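Local coordinates for protein EvdMO1 (Micromonospora carbonacea, PDB 5T39) that probably transfers a methyl group from S-adenosylmethionine to a sugar intermediate of everninomicin biosynthesis, as the methyltransferase domain of a fused methyltransferase-oxidase, at residues L186-E199 with V211-A224. Residues are numbered along the deposited sequence; the frame is centred on the assembly and turned at random.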
loop_
_atom_site.group_PDB
_atom_site.type_symbol
_atom_site.label_atom_id
_atom_site.label_comp_id
_atom_site.label_asym_id
_atom_site.label_seq_id
_atom_site.Cartn_x
_atom_site.Cartn_y
_atom_site.Cartn_z
ATOM N N LEU A 186 -17.899 18.940 -7.221
ATOM C CA LEU A 186 -17.478 18.086 -6.128
ATOM C C LEU A 186 -18.157 18.509 -4.833
ATOM O O LEU A 186 -18.623 19.640 -4.674
ATOM C CB LEU A 186 -15.966 18.148 -5.970
ATOM C CG LEU A 186 -15.139 17.592 -7.136
ATOM C CD1 LEU A 186 -13.686 17.466 -6.737
ATOM C CD2 LEU A 186 -15.662 16.251 -7.626
ATOM N N GLU A 187 -18.225 17.561 -3.906
ATOM C CA GLU A 187 -18.728 17.809 -2.570
ATOM C C GLU A 187 -17.608 18.366 -1.712
ATOM O O GLU A 187 -16.459 18.464 -2.144
ATOM C CB GLU A 187 -19.298 16.522 -1.984
ATOM C CG GLU A 187 -20.588 16.058 -2.634
ATOM C CD GLU A 187 -20.859 14.594 -2.368
ATOM O OE1 GLU A 187 -21.254 13.883 -3.311
ATOM O OE2 GLU A 187 -20.654 14.146 -1.219
ATOM N N THR A 188 -17.940 18.714 -0.475
ATOM C CA THR A 188 -16.977 19.289 0.448
ATOM C C THR A 188 -17.115 18.582 1.787
ATOM O O THR A 188 -18.226 18.462 2.312
ATOM C CB THR A 188 -17.201 20.802 0.611
ATOM O OG1 THR A 188 -17.119 21.452 -0.664
ATOM C CG2 THR A 188 -16.169 21.417 1.528
ATOM N N LEU A 189 -15.998 18.091 2.323
ATOM C CA LEU A 189 -15.990 17.457 3.631
ATOM C C LEU A 189 -14.679 17.825 4.309
ATOM O O LEU A 189 -13.611 17.714 3.700
ATOM C CB LEU A 189 -16.165 15.937 3.519
ATOM C CG LEU A 189 -16.322 15.179 4.837
ATOM C CD1 LEU A 189 -17.512 15.673 5.642
ATOM C CD2 LEU A 189 -16.441 13.676 4.573
ATOM N N ASP A 190 -14.757 18.290 5.555
ATOM C CA ASP A 190 -13.592 18.853 6.249
ATOM C C ASP A 190 -12.857 19.861 5.369
ATOM O O ASP A 190 -11.629 19.944 5.372
ATOM C CB ASP A 190 -12.630 17.794 6.789
ATOM C CG ASP A 190 -11.548 18.407 7.686
ATOM O OD1 ASP A 190 -11.806 19.495 8.256
ATOM O OD2 ASP A 190 -10.450 17.819 7.795
ATOM N N GLY A 191 -13.623 20.652 4.620
ATOM C CA GLY A 191 -13.048 21.664 3.768
ATOM C C GLY A 191 -12.348 21.165 2.522
ATOM O O GLY A 191 -11.842 21.989 1.754
ATOM N N TYR A 192 -12.304 19.861 2.286
ATOM C CA TYR A 192 -11.672 19.285 1.113
ATOM C C TYR A 192 -12.715 19.033 0.037
ATOM O O TYR A 192 -13.860 18.672 0.335
ATOM C CB TYR A 192 -10.994 17.964 1.476
ATOM C CG TYR A 192 -9.893 18.115 2.498
ATOM C CD1 TYR A 192 -8.717 18.787 2.191
ATOM C CD2 TYR A 192 -10.022 17.581 3.771
ATOM C CE1 TYR A 192 -7.711 18.924 3.126
ATOM C CE2 TYR A 192 -9.017 17.711 4.709
ATOM C CZ TYR A 192 -7.868 18.388 4.370
ATOM O OH TYR A 192 -6.838 18.539 5.268
ATOM N N SER A 193 -12.320 19.230 -1.218
ATOM C CA SER A 193 -13.182 18.924 -2.355
ATOM C C SER A 193 -13.044 17.454 -2.716
ATOM O O SER A 193 -11.930 16.972 -2.961
ATOM C CB SER A 193 -12.819 19.795 -3.556
ATOM O OG SER A 193 -13.017 21.167 -3.262
ATOM N N VAL A 194 -14.183 16.754 -2.745
ATOM C CA VAL A 194 -14.214 15.302 -2.806
ATOM C C VAL A 194 -15.177 14.815 -3.874
ATOM O O VAL A 194 -16.274 15.360 -4.049
ATOM C CB VAL A 194 -14.566 14.674 -1.439
ATOM C CG1 VAL A 194 -13.484 14.983 -0.438
ATOM C CG2 VAL A 194 -15.923 15.144 -0.926
ATOM N N LYS A 195 -14.772 13.745 -4.554
ATOM C CA LYS A 195 -15.625 12.955 -5.426
ATOM C C LYS A 195 -16.030 11.729 -4.623
ATOM O O LYS A 195 -15.200 10.857 -4.345
ATOM C CB LYS A 195 -14.892 12.570 -6.713
ATOM C CG LYS A 195 -15.805 11.881 -7.713
ATOM C CD LYS A 195 -15.187 11.708 -9.078
ATOM C CE LYS A 195 -16.186 11.096 -10.054
ATOM N NZ LYS A 195 -17.484 11.833 -10.090
ATOM N N HIS A 196 -17.299 11.684 -4.229
ATOM C CA HIS A 196 -17.815 10.666 -3.323
ATOM C C HIS A 196 -18.566 9.638 -4.145
ATOM O O HIS A 196 -19.602 9.949 -4.730
ATOM C CB HIS A 196 -18.734 11.322 -2.302
ATOM C CG HIS A 196 -19.220 10.402 -1.233
ATOM N ND1 HIS A 196 -20.315 10.701 -0.455
ATOM C CD2 HIS A 196 -18.756 9.208 -0.794
ATOM C CE1 HIS A 196 -20.501 9.732 0.422
ATOM N NE2 HIS A 196 -19.579 8.806 0.227
ATOM N N VAL A 197 -18.035 8.424 -4.209
ATOM C CA VAL A 197 -18.571 7.404 -5.095
ATOM C C VAL A 197 -18.632 6.054 -4.399
ATOM O O VAL A 197 -17.937 5.789 -3.417
ATOM C CB VAL A 197 -17.784 7.288 -6.418
ATOM C CG1 VAL A 197 -17.844 8.586 -7.197
ATOM C CG2 VAL A 197 -16.350 6.898 -6.167
ATOM N N ARG A 198 -19.461 5.179 -4.949
ATOM C CA ARG A 198 -19.505 3.799 -4.500
ATOM C C ARG A 198 -18.181 3.117 -4.826
ATOM O O ARG A 198 -17.579 3.373 -5.870
ATOM C CB ARG A 198 -20.628 3.095 -5.256
ATOM C CG ARG A 198 -21.196 1.911 -4.578
ATOM C CD ARG A 198 -22.021 2.293 -3.385
ATOM N NE ARG A 198 -22.690 1.113 -2.889
ATOM C CZ ARG A 198 -23.392 1.072 -1.771
ATOM N NH1 ARG A 198 -23.521 2.165 -1.035
ATOM N NH2 ARG A 198 -23.967 -0.065 -1.402
ATOM N N GLU A 199 -17.721 2.240 -3.934
ATOM C CA GLU A 199 -16.488 1.490 -4.183
ATOM C C GLU A 199 -16.767 0.412 -5.216
ATOM O O GLU A 199 -17.434 -0.588 -4.925
ATOM C CB GLU A 199 -15.964 0.886 -2.883
ATOM C CG GLU A 199 -14.779 -0.094 -3.027
ATOM C CD GLU A 199 -13.541 0.500 -3.657
ATOM O OE1 GLU A 199 -13.562 0.829 -4.853
ATOM O OE2 GLU A 199 -12.524 0.638 -2.958
ATOM N N VAL A 211 -18.544 0.800 1.863
ATOM C CA VAL A 211 -19.304 0.743 0.617
ATOM C C VAL A 211 -18.900 1.858 -0.331
ATOM O O VAL A 211 -19.157 1.764 -1.537
ATOM C CB VAL A 211 -20.831 0.784 0.868
ATOM C CG1 VAL A 211 -21.280 -0.424 1.675
ATOM C CG2 VAL A 211 -21.247 2.093 1.546
ATOM N N ASP A 212 -18.290 2.922 0.200
ATOM C CA ASP A 212 -17.994 4.141 -0.529
ATOM C C ASP A 212 -16.535 4.530 -0.335
ATOM O O ASP A 212 -15.835 4.027 0.557
ATOM C CB ASP A 212 -18.917 5.293 -0.085
ATOM C CG ASP A 212 -18.932 5.535 1.432
ATOM O OD1 ASP A 212 -19.215 6.696 1.828
ATOM O OD2 ASP A 212 -18.717 4.599 2.230
ATOM N N VAL A 213 -16.084 5.432 -1.208
ATOM C CA VAL A 213 -14.762 6.038 -1.134
ATOM C C VAL A 213 -14.902 7.515 -1.477
ATOM O O VAL A 213 -15.897 7.947 -2.057
ATOM C CB VAL A 213 -13.750 5.367 -2.097
ATOM C CG1 VAL A 213 -13.604 3.906 -1.782
ATOM C CG2 VAL A 213 -14.143 5.557 -3.560
ATOM N N ARG A 214 -13.868 8.291 -1.143
ATOM C CA ARG A 214 -13.783 9.669 -1.609
ATOM C C ARG A 214 -12.437 9.895 -2.266
ATOM O O ARG A 214 -11.394 9.643 -1.655
ATOM C CB ARG A 214 -13.977 10.683 -0.487
ATOM C CG ARG A 214 -15.388 10.699 0.035
ATOM C CD ARG A 214 -15.595 11.772 1.079
ATOM N NE ARG A 214 -16.962 11.826 1.590
ATOM C CZ ARG A 214 -17.424 11.075 2.575
ATOM N NH1 ARG A 214 -16.657 10.170 3.150
ATOM N NH2 ARG A 214 -18.684 11.205 2.968
ATOM N N TRP A 215 -12.466 10.362 -3.502
ATOM C CA TRP A 215 -11.275 10.840 -4.181
ATOM C C TRP A 215 -11.149 12.338 -3.946
ATOM O O TRP A 215 -12.144 13.034 -3.768
ATOM C CB TRP A 215 -11.360 10.586 -5.685
ATOM C CG TRP A 215 -11.286 9.165 -6.135
ATOM C CD1 TRP A 215 -11.778 8.058 -5.514
ATOM C CD2 TRP A 215 -10.683 8.711 -7.345
ATOM N NE1 TRP A 215 -11.517 6.936 -6.270
ATOM C CE2 TRP A 215 -10.843 7.316 -7.401
ATOM C CE3 TRP A 215 -10.026 9.355 -8.392
ATOM C CZ2 TRP A 215 -10.360 6.552 -8.461
ATOM C CZ3 TRP A 215 -9.562 8.605 -9.440
ATOM C CH2 TRP A 215 -9.728 7.217 -9.470
ATOM N N LEU A 216 -9.921 12.837 -3.973
ATOM C CA LEU A 216 -9.622 14.255 -3.815
ATOM C C LEU A 216 -9.297 14.879 -5.164
ATOM O O LEU A 216 -8.768 14.210 -6.052
ATOM C CB LEU A 216 -8.424 14.425 -2.883
ATOM C CG LEU A 216 -8.701 13.982 -1.441
ATOM C CD1 LEU A 216 -7.428 13.801 -0.655
ATOM C CD2 LEU A 216 -9.573 14.974 -0.722
ATOM N N ASP A 217 -9.599 16.176 -5.316
ATOM C CA ASP A 217 -8.966 16.914 -6.404
ATOM C C ASP A 217 -7.516 17.223 -6.030
ATOM O O ASP A 217 -7.070 16.946 -4.918
ATOM C CB ASP A 217 -9.785 18.139 -6.838
ATOM C CG ASP A 217 -9.852 19.250 -5.806
ATOM O OD1 ASP A 217 -9.265 19.125 -4.712
ATOM O OD2 ASP A 217 -10.524 20.275 -6.111
ATOM N N ARG A 218 -6.754 17.761 -6.979
ATOM C CA ARG A 218 -5.324 17.917 -6.738
ATOM C C ARG A 218 -5.058 18.881 -5.597
ATOM O O ARG A 218 -4.216 18.618 -4.730
ATOM C CB ARG A 218 -4.590 18.379 -7.997
ATOM C CG ARG A 218 -3.090 18.127 -7.899
ATOM C CD ARG A 218 -2.348 18.686 -9.102
ATOM N NE ARG A 218 -0.945 18.270 -9.150
ATOM C CZ ARG A 218 0.052 18.845 -8.481
ATOM N NH1 ARG A 218 -0.160 19.899 -7.698
ATOM N NH2 ARG A 218 1.288 18.378 -8.623
ATOM N N ALA A 219 -5.745 20.024 -5.596
ATOM C CA ALA A 219 -5.504 21.005 -4.550
ATOM C C ALA A 219 -5.814 20.414 -3.183
ATOM O O ALA A 219 -5.108 20.677 -2.210
ATOM C CB ALA A 219 -6.348 22.256 -4.790
ATOM N N SER A 220 -6.883 19.626 -3.088
ATOM C CA SER A 220 -7.245 19.061 -1.797
ATOM C C SER A 220 -6.278 17.967 -1.374
ATOM O O SER A 220 -6.024 17.814 -0.178
ATOM C CB SER A 220 -8.678 18.538 -1.824
ATOM O OG SER A 220 -9.587 19.600 -2.048
ATOM N N LEU A 221 -5.739 17.198 -2.324
ATOM C CA LEU A 221 -4.710 16.222 -1.991
ATOM C C LEU A 221 -3.491 16.905 -1.396
ATOM O O LEU A 221 -2.965 16.474 -0.364
ATOM C CB LEU A 221 -4.334 15.414 -3.232
ATOM C CG LEU A 221 -3.162 14.454 -3.045
ATOM C CD1 LEU A 221 -3.464 13.405 -1.986
ATOM C CD2 LEU A 221 -2.800 13.809 -4.372
ATOM N N PHE A 222 -3.017 17.974 -2.040
ATOM C CA PHE A 222 -1.846 18.672 -1.524
ATOM C C PHE A 222 -2.158 19.355 -0.199
ATOM O O PHE A 222 -1.320 19.343 0.711
ATOM C CB PHE A 222 -1.280 19.624 -2.581
ATOM C CG PHE A 222 -0.390 18.927 -3.566
ATOM C CD1 PHE A 222 0.982 19.098 -3.517
ATOM C CD2 PHE A 222 -0.903 18.059 -4.511
ATOM C CE1 PHE A 222 1.818 18.432 -4.399
ATOM C CE2 PHE A 222 -0.067 17.365 -5.372
ATOM C CZ PHE A 222 1.299 17.559 -5.315
ATOM N N ALA A 223 -3.356 19.930 -0.059
ATOM C CA ALA A 223 -3.729 20.511 1.225
ATOM C C ALA A 223 -3.780 19.454 2.320
ATOM O O ALA A 223 -3.339 19.697 3.445
ATOM C CB ALA A 223 -5.070 21.235 1.116
ATOM N N ALA A 224 -4.318 18.270 2.010
ATOM C CA ALA A 224 -4.410 17.208 3.011
ATOM C C ALA A 224 -3.028 16.733 3.440
ATOM O O ALA A 224 -2.797 16.454 4.621
ATOM C CB ALA A 224 -5.230 16.047 2.457
HETATM O O HOH W 1 -18.914 13.692 0.756
HETATM O O HOH W 2 -19.611 -0.784 -2.702
#
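The antiparallel pairing of strands 192-198 and 212-216, in a three-stranded sheet beside the central Rossmann-like sheet, illustrates how a small β-insertion is secured. Paired N-H···O=C bonds join K195 to W215 and V197 to V213; K195 N lies 2.8 Å from W215 O. On the face carrying H196 and R214, the imidazole and guanidinium stack, centres 3.9 Å apart and planes at 22°. L189 CD2 sits over the centre of the guanidinium's other face, 3.4 Å from R214 CZ, so the group is held flat between a ring and a methyl. At its edge R214 NE donates to an in-plane water, which donates to E187 OE2; R214 NH1 is hydrogen-bonded to R157 O, and these bonds limit the group's rotation. H196, its CG anti to the backbone N (chi1 -174°), sends NE2 within 2.7 Å of D212 OD1, a nearly straight bond using the anti lone pair and lying in the ring plane. Beyond the strand end, E199 N donates to V211 O (2.8 Å, 178°); E199 OE2 is hydrogen-bonded to H155 ND1, and its side chain is about 6 Å from bound SAH. At the far end, S220 OG accepts from S193 N at 2.9 Å and donates to D217 OD1, the N-cap oxygen that S220 N also meets, from the opposite face of the carboxylate. The Y192 ring lies against helix 218-228, its CE1 3.9 Å from A224 CB, and its hydroxyl bonds to N227. One D212 oxygen thus fixes the imidazole's edge while R214 covers a face.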